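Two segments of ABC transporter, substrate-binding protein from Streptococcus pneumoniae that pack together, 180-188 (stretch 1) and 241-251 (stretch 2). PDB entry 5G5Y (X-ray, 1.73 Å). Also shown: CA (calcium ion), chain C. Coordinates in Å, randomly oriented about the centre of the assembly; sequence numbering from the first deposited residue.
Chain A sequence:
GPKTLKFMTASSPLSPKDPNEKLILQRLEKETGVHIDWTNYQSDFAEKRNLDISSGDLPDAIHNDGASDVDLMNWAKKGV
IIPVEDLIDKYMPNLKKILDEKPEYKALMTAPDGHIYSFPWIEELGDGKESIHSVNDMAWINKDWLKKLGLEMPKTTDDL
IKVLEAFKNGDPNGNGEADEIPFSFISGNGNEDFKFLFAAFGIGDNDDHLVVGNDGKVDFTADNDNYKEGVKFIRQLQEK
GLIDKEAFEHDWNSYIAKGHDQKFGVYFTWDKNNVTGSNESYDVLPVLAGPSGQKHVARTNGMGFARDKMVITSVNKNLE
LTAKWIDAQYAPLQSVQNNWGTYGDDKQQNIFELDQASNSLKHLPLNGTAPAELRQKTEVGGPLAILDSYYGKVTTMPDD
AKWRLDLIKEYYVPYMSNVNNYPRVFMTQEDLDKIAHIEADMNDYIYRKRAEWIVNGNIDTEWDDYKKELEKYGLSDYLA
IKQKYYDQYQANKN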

# COMPACT_ATOMS: atom_id res chain seq x y z
N GLU A 180 -26.10 -13.64 -14.10
CA GLU A 180 -25.51 -13.29 -12.80
C GLU A 180 -24.21 -14.12 -12.58
O GLU A 180 -24.20 -15.35 -12.78
CB GLU A 180 -26.51 -13.55 -11.67
CG GLU A 180 -27.67 -12.55 -11.55
CD GLU A 180 -28.88 -12.82 -12.46
OE1 GLU A 180 -28.87 -13.81 -13.22
OE2 GLU A 180 -29.87 -12.03 -12.40
N ILE A 181 -23.13 -13.42 -12.24
CA ILE A 181 -21.86 -14.04 -11.90
C ILE A 181 -21.82 -13.96 -10.37
O ILE A 181 -21.60 -12.88 -9.84
CB ILE A 181 -20.67 -13.31 -12.52
CG1 ILE A 181 -20.82 -13.25 -14.05
CG2 ILE A 181 -19.35 -14.01 -12.15
CD1 ILE A 181 -19.78 -12.41 -14.76
N PRO A 182 -22.06 -15.07 -9.67
CA PRO A 182 -22.19 -14.94 -8.22
C PRO A 182 -20.96 -14.40 -7.49
O PRO A 182 -21.11 -13.57 -6.59
CB PRO A 182 -22.51 -16.36 -7.78
CG PRO A 182 -23.21 -16.94 -9.01
CD PRO A 182 -22.42 -16.43 -10.13
N PHE A 183 -19.78 -14.91 -7.87
CA PHE A 183 -18.51 -14.65 -7.13
C PHE A 183 -17.38 -14.43 -8.13
O PHE A 183 -17.16 -15.26 -9.00
CB PHE A 183 -18.24 -15.87 -6.25
CG PHE A 183 -17.15 -15.72 -5.23
CD1 PHE A 183 -17.43 -15.21 -3.96
CD2 PHE A 183 -15.87 -16.23 -5.47
CE1 PHE A 183 -16.46 -15.13 -2.98
CE2 PHE A 183 -14.89 -16.15 -4.47
CZ PHE A 183 -15.19 -15.60 -3.25
N SER A 184 -16.67 -13.30 -8.03
CA SER A 184 -15.57 -13.01 -8.94
C SER A 184 -14.42 -12.34 -8.21
O SER A 184 -14.58 -11.82 -7.12
CB SER A 184 -16.02 -12.12 -10.09
OG SER A 184 -15.08 -12.21 -11.13
N PHE A 185 -13.26 -12.42 -8.84
CA PHE A 185 -12.02 -11.90 -8.32
C PHE A 185 -11.03 -11.94 -9.44
O PHE A 185 -11.28 -12.54 -10.51
CB PHE A 185 -11.54 -12.77 -7.14
CG PHE A 185 -11.50 -14.25 -7.46
CD1 PHE A 185 -10.40 -14.83 -8.09
CD2 PHE A 185 -12.58 -15.05 -7.13
CE1 PHE A 185 -10.38 -16.22 -8.37
CE2 PHE A 185 -12.56 -16.43 -7.41
CZ PHE A 185 -11.46 -17.01 -8.03
N ILE A 186 -9.92 -11.24 -9.23
CA ILE A 186 -8.72 -11.38 -10.04
C ILE A 186 -7.71 -12.09 -9.16
O ILE A 186 -7.20 -11.54 -8.20
CB ILE A 186 -8.15 -10.05 -10.57
CG1 ILE A 186 -9.23 -9.27 -11.35
CG2 ILE A 186 -6.94 -10.29 -11.48
CD1 ILE A 186 -8.76 -7.94 -11.85
N SER A 187 -7.39 -13.32 -9.53
CA SER A 187 -6.52 -14.17 -8.71
C SER A 187 -5.05 -13.75 -8.61
O SER A 187 -4.39 -13.39 -9.59
CB SER A 187 -6.60 -15.62 -9.20
OG SER A 187 -5.82 -16.49 -8.35
N GLY A 188 -4.53 -13.82 -7.39
CA GLY A 188 -3.13 -13.62 -7.13
C GLY A 188 -2.89 -12.53 -6.09
O GLY A 188 -3.65 -12.40 -5.14
CA CA C . -30.46 -12.50 -14.84
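Stretch 2 (241-251) GLIDKEAFEHD

Stretch 2 (G241 to D251) has no regular helix or strand and follows stretch 1 in the same direction: P182 lies nearest L242, F183 nearest I243, S184 nearest D244, F185 nearest A247 and S187 nearest F248, with CA atoms 4.8 to 5.7 Å apart. A single beta bridge joins F183 to I243. F183 takes part through both backbone polar atoms: its N gives a weak hydrogen bond to L242 O (3.0 Å, bent to 123°), and its O accepts a nearly straight one from D244 N (2.9 Å). After the bridge the chain leaves extended geometry in a type I turn from D244 to A247, closed by A247 N to D244 O (3.0 Å), and this turn brings A247 and F248 up to F185.

F185 is the most heavily covered residue of stretch 1. Its CA-to-CB bond points away, but with chi1 at p (51°) the ring comes back to stretch 2. A247 CB sits over one face, 3.8 Å from the F185 ring centroid, while I243 CG2 approaches F185 CE2 at 3.7 Å. The ring edge meets the face of F248, centroids 5.3 Å apart and planes at 81°, with F185 CZ 3.7 Å from F248 CZ.

D244 points toward stretch 1. Its OD2 accepts a hydrogen bond from S184 OG (2.7 Å), its CB lies 3.4 Å from I181 CG2, and its OD1 receives E246 N (3.1 Å), steadying the turn from within. L242 spreads over P182, with L242 CD2 4.2 Å from P182 CG and L242 O 3.2 Å from P182 CB.

Farther along, H250 NE2 donates to F185 O (2.7 Å, 162°), fastening the backbone beside the aromatic pair. Water 1 links the two stretches again, donating to A247 O (2.6 Å) and accepting weakly from S187 N (3.3 Å).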

# COMPACT_ATOMS: atom_id res chain seq x y z
N GLY A 241 -20.63 -24.14 -9.33
CA GLY A 241 -20.79 -23.21 -10.46
C GLY A 241 -20.98 -21.76 -10.05
O GLY A 241 -21.64 -20.98 -10.74
N LEU A 242 -20.39 -21.37 -8.92
CA LEU A 242 -20.64 -20.04 -8.38
C LEU A 242 -19.55 -19.04 -8.74
O LEU A 242 -19.77 -17.83 -8.59
CB LEU A 242 -20.82 -20.14 -6.87
CG LEU A 242 -21.96 -21.04 -6.37
CD1 LEU A 242 -21.94 -21.21 -4.85
CD2 LEU A 242 -23.32 -20.51 -6.84
N ILE A 243 -18.41 -19.51 -9.25
CA ILE A 243 -17.29 -18.64 -9.58
C ILE A 243 -17.35 -18.23 -11.05
O ILE A 243 -17.63 -19.06 -11.92
CB ILE A 243 -15.90 -19.28 -9.27
CG1 ILE A 243 -15.82 -19.66 -7.77
CG2 ILE A 243 -14.78 -18.33 -9.64
CD1 ILE A 243 -14.47 -20.25 -7.33
N ASP A 244 -17.10 -16.95 -11.30
CA ASP A 244 -16.81 -16.41 -12.61
C ASP A 244 -15.95 -17.36 -13.45
O ASP A 244 -14.81 -17.66 -13.08
CB ASP A 244 -16.12 -15.03 -12.43
CG ASP A 244 -16.12 -14.17 -13.69
OD1 ASP A 244 -16.17 -14.74 -14.79
OD2 ASP A 244 -16.03 -12.92 -13.58
N LYS A 245 -16.47 -17.84 -14.59
CA LYS A 245 -15.65 -18.75 -15.44
C LYS A 245 -14.32 -18.17 -15.94
O LYS A 245 -13.43 -18.94 -16.33
CB LYS A 245 -16.47 -19.39 -16.59
CG LYS A 245 -17.42 -18.46 -17.33
CD LYS A 245 -17.64 -18.87 -18.79
CE LYS A 245 -18.26 -17.74 -19.60
NZ LYS A 245 -17.26 -16.68 -19.94
N GLU A 246 -14.16 -16.85 -15.91
CA GLU A 246 -12.92 -16.17 -16.29
C GLU A 246 -12.03 -15.71 -15.11
O GLU A 246 -11.03 -15.05 -15.35
CB GLU A 246 -13.25 -14.91 -17.11
CG GLU A 246 -14.20 -15.05 -18.30
CD GLU A 246 -14.37 -13.70 -19.02
OE1 GLU A 246 -15.16 -12.83 -18.57
OE2 GLU A 246 -13.66 -13.49 -20.02
N ALA A 247 -12.37 -16.06 -13.88
CA ALA A 247 -11.71 -15.51 -12.69
C ALA A 247 -10.19 -15.72 -12.68
O ALA A 247 -9.45 -14.87 -12.18
CB ALA A 247 -12.34 -16.08 -11.43
N PHE A 248 -9.72 -16.83 -13.24
CA PHE A 248 -8.28 -17.08 -13.31
C PHE A 248 -7.60 -16.62 -14.59
O PHE A 248 -6.39 -16.74 -14.73
CB PHE A 248 -8.02 -18.57 -13.04
CG PHE A 248 -8.43 -18.99 -11.68
CD1 PHE A 248 -7.55 -18.85 -10.60
CD2 PHE A 248 -9.71 -19.53 -11.45
CE1 PHE A 248 -7.95 -19.23 -9.32
CE2 PHE A 248 -10.10 -19.91 -10.17
CZ PHE A 248 -9.22 -19.76 -9.11
N GLU A 249 -8.37 -16.04 -15.52
CA GLU A 249 -7.84 -15.61 -16.83
C GLU A 249 -7.96 -14.12 -17.11
O GLU A 249 -7.11 -13.55 -17.77
CB GLU A 249 -8.59 -16.35 -17.94
CG GLU A 249 -8.18 -17.80 -18.02
CD GLU A 249 -9.06 -18.60 -18.96
OE1 GLU A 249 -10.30 -18.44 -18.91
OE2 GLU A 249 -8.50 -19.39 -19.75
N HIS A 250 -9.00 -13.48 -16.62
CA HIS A 250 -9.26 -12.10 -17.01
C HIS A 250 -8.31 -11.07 -16.39
O HIS A 250 -7.60 -11.34 -15.42
CB HIS A 250 -10.71 -11.73 -16.78
CG HIS A 250 -11.16 -11.82 -15.36
ND1 HIS A 250 -12.48 -11.82 -15.03
CD2 HIS A 250 -10.48 -11.92 -14.19
CE1 HIS A 250 -12.62 -11.92 -13.72
NE2 HIS A 250 -11.41 -11.98 -13.19
N ASP A 251 -8.29 -9.89 -16.99
CA ASP A 251 -7.49 -8.78 -16.52
C ASP A 251 -8.40 -7.70 -15.97
O ASP A 251 -9.60 -7.85 -15.97
CB ASP A 251 -6.53 -8.29 -17.62
CG ASP A 251 -7.24 -7.65 -18.83
OD1 ASP A 251 -8.48 -7.43 -18.85
OD2 ASP A 251 -6.49 -7.37 -19.80
O HOH W 1 -7.22 -13.72 -12.82